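Local atomic coordinates of phosphatidylinositol transfer protein SFH5 (Saccharomyces cerevisiae, PDB entry 6W32), a protein that binds and transfers phosphatidylinositol, regulates plasma-membrane phosphatidylinositol 4,5-bisphosphate homeostasis, and binds heme b. Residues V117-F122 with W135-Q140. Sequence-based numbering, arbitrary orientation.
Sequences VGILTF and WNLYGQ. With HEM (protoporphyrin IX containing Fe), chain D.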
# COMPACT_ATOMS: atom_id res chain seq x y z
N VAL A 117 15.69 -3.35 -4.79
CA VAL A 117 15.29 -1.95 -4.84
C VAL A 117 13.98 -1.72 -4.13
O VAL A 117 13.39 -0.65 -4.28
CB VAL A 117 15.25 -1.40 -6.27
CG1 VAL A 117 16.64 -1.15 -6.74
CG2 VAL A 117 14.56 -2.37 -7.17
N GLY A 118 13.51 -2.70 -3.36
CA GLY A 118 12.41 -2.54 -2.43
C GLY A 118 12.88 -2.66 -0.99
O GLY A 118 13.35 -3.71 -0.57
N ILE A 119 12.77 -1.57 -0.24
CA ILE A 119 13.21 -1.49 1.15
C ILE A 119 12.00 -1.16 2.01
O ILE A 119 11.18 -0.31 1.63
CB ILE A 119 14.31 -0.42 1.34
CG1 ILE A 119 15.56 -0.79 0.56
CG2 ILE A 119 14.64 -0.26 2.81
CD1 ILE A 119 15.89 -2.25 0.66
N LEU A 120 11.91 -1.80 3.16
CA LEU A 120 10.76 -1.65 4.05
C LEU A 120 11.27 -1.38 5.45
O LEU A 120 12.04 -2.19 5.99
CB LEU A 120 9.89 -2.91 3.99
CG LEU A 120 8.92 -3.07 5.15
CD1 LEU A 120 7.93 -1.89 5.18
CD2 LEU A 120 8.18 -4.39 5.05
N THR A 121 10.86 -0.25 6.05
CA THR A 121 11.37 0.16 7.36
C THR A 121 10.25 0.59 8.29
O THR A 121 9.22 1.09 7.87
CB THR A 121 12.36 1.32 7.27
OG1 THR A 121 11.63 2.54 7.10
CG2 THR A 121 13.29 1.13 6.10
N PHE A 122 10.49 0.42 9.58
CA PHE A 122 9.49 0.77 10.58
C PHE A 122 10.19 1.42 11.77
O PHE A 122 11.23 0.95 12.21
CB PHE A 122 8.71 -0.45 11.05
CG PHE A 122 7.70 -0.14 12.10
CD1 PHE A 122 7.90 -0.53 13.41
CD2 PHE A 122 6.53 0.54 11.79
CE1 PHE A 122 6.96 -0.25 14.38
CE2 PHE A 122 5.58 0.82 12.76
CZ PHE A 122 5.80 0.43 14.05
N TRP A 135 10.06 1.85 0.42
CA TRP A 135 10.99 2.62 -0.37
C TRP A 135 11.26 1.89 -1.67
O TRP A 135 11.62 0.71 -1.66
CB TRP A 135 12.32 2.82 0.37
CG TRP A 135 12.31 3.37 1.78
CD1 TRP A 135 11.76 2.80 2.91
CD2 TRP A 135 12.97 4.56 2.21
NE1 TRP A 135 12.03 3.60 4.02
CE2 TRP A 135 12.77 4.68 3.60
CE3 TRP A 135 13.71 5.53 1.54
CZ2 TRP A 135 13.28 5.75 4.33
CZ3 TRP A 135 14.22 6.58 2.25
CH2 TRP A 135 14.00 6.69 3.65
N ASN A 136 11.14 2.59 -2.79
CA ASN A 136 11.50 2.02 -4.08
C ASN A 136 12.72 2.75 -4.60
O ASN A 136 12.71 3.97 -4.76
CB ASN A 136 10.34 2.12 -5.07
CG ASN A 136 9.12 1.39 -4.59
OD1 ASN A 136 8.18 2.00 -4.06
ND2 ASN A 136 9.13 0.07 -4.75
N LEU A 137 13.80 2.01 -4.83
CA LEU A 137 15.03 2.62 -5.30
C LEU A 137 15.06 2.59 -6.82
O LEU A 137 15.98 2.08 -7.45
CB LEU A 137 16.25 1.93 -4.70
CG LEU A 137 16.12 1.90 -3.18
CD1 LEU A 137 17.25 1.17 -2.55
CD2 LEU A 137 16.03 3.32 -2.68
N TYR A 138 14.00 3.16 -7.39
CA TYR A 138 13.77 3.03 -8.83
C TYR A 138 14.90 3.65 -9.65
O TYR A 138 15.20 3.17 -10.75
CB TYR A 138 12.43 3.65 -9.20
CG TYR A 138 11.23 2.79 -8.84
CD1 TYR A 138 11.33 1.41 -8.75
CD2 TYR A 138 10.00 3.37 -8.61
CE1 TYR A 138 10.20 0.64 -8.42
CE2 TYR A 138 8.88 2.60 -8.29
CZ TYR A 138 8.99 1.26 -8.20
OH TYR A 138 7.86 0.56 -7.88
N GLY A 139 15.57 4.67 -9.14
CA GLY A 139 16.68 5.26 -9.88
C GLY A 139 17.78 4.28 -10.21
O GLY A 139 18.46 4.42 -11.24
N GLN A 140 17.98 3.27 -9.37
CA GLN A 140 18.92 2.19 -9.64
C GLN A 140 18.57 1.36 -10.88
O GLN A 140 19.45 0.67 -11.40
CB GLN A 140 19.02 1.29 -8.40
CG GLN A 140 19.69 2.00 -7.28
CD GLN A 140 19.90 1.14 -6.06
OE1 GLN A 140 20.23 -0.05 -6.14
NE2 GLN A 140 19.71 1.74 -4.90
CHA HEM D . 4.56 6.37 -9.77
CHB HEM D . 8.29 4.02 -11.67
CHC HEM D . 10.36 8.26 -12.73
CHD HEM D . 6.82 10.62 -10.36
C1A HEM D . 5.41 5.38 -10.19
C2A HEM D . 5.08 3.98 -10.12
C3A HEM D . 6.10 3.30 -10.68
C4A HEM D . 7.09 4.29 -11.09
CMA HEM D . 6.32 1.78 -10.87
CAA HEM D . 3.72 3.56 -9.56
CBA HEM D . 3.67 2.92 -8.19
CGA HEM D . 4.92 2.89 -7.40
O1A HEM D . 5.76 2.04 -7.83
O2A HEM D . 4.67 2.99 -6.15
C1B HEM D . 9.14 4.96 -12.18
C2B HEM D . 10.34 4.66 -12.92
C3B HEM D . 10.92 5.82 -13.22
C4B HEM D . 10.11 6.91 -12.67
CMB HEM D . 10.79 3.23 -13.25
CAB HEM D . 12.25 6.00 -13.99
CBB HEM D . 12.34 6.81 -15.04
C1C HEM D . 9.63 9.30 -12.19
C2C HEM D . 9.90 10.75 -12.23
C3C HEM D . 8.90 11.39 -11.57
C4C HEM D . 7.98 10.38 -11.08
CMC HEM D . 11.11 11.44 -12.91
CAC HEM D . 8.77 12.92 -11.35
CBC HEM D . 8.40 13.43 -10.15
C1D HEM D . 5.85 9.71 -10.02
C2D HEM D . 4.56 10.01 -9.43
C3D HEM D . 3.87 8.65 -9.29
C4D HEM D . 4.81 7.70 -9.79
CMD HEM D . 3.97 11.36 -9.02
CAD HEM D . 2.51 8.27 -8.70
CBD HEM D . 2.79 7.57 -7.36
CGD HEM D . 1.47 7.29 -6.69
O1D HEM D . 1.47 6.57 -5.63
O2D HEM D . 0.41 7.55 -7.36
NA HEM D . 6.62 5.54 -10.80
NB HEM D . 9.03 6.33 -12.05
NC HEM D . 8.47 9.17 -11.50
ND HEM D . 5.94 8.33 -10.23
FE HEM D . 7.57 7.34 -11.05
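Ile-119 and Trp-135 form a hydrogen-bonded antiparallel pair in the beta hairpin of strands 118-122 and 132-136, at one margin of the mixed sheet of the CRAL-TRIO (Sec14-like) domain. Ile-119 N donates to Trp-135 O (2.9 Å), and Trp-135 N returns the bond to Ile-119 O at a less straight 137°. Beyond the non-hydrogen-bonded pair Gly-118/Asn-136, Leu-137 N reaches Val-117 O at 2.7 Å, and segment 135-140 then leaves the sheet through an inverse gamma turn centred on Leu-137. From Trp-135 CB outward, CB packs on Ile-119 CB (3.9 Å), CG and CD1 lie by Ile-119 O, and NE1 donates to Thr-121 OG1 (3.3 Å), which lies near the indole plane, while Thr-121 CG2 also touches NE1. The indole also meets the Tyr-268 ring, planes at about 55°, and the side chain touches Val-182. Leu-277 packs against this apolar side, meeting Ile-119, Thr-121, Trp-135 and Leu-137. Val-117 CG1, anti to its carbonyl carbon (chi1 -76°), touches Leu-137 CB and Gln-140 CB. On the Asn-136 side lies the heme pocket, where Asn-136 CB sits over the centre of one face of the Tyr-138 ring. At the ring's edge, Tyr-138 OH donates to heme propionate O1A at 2.6 Å.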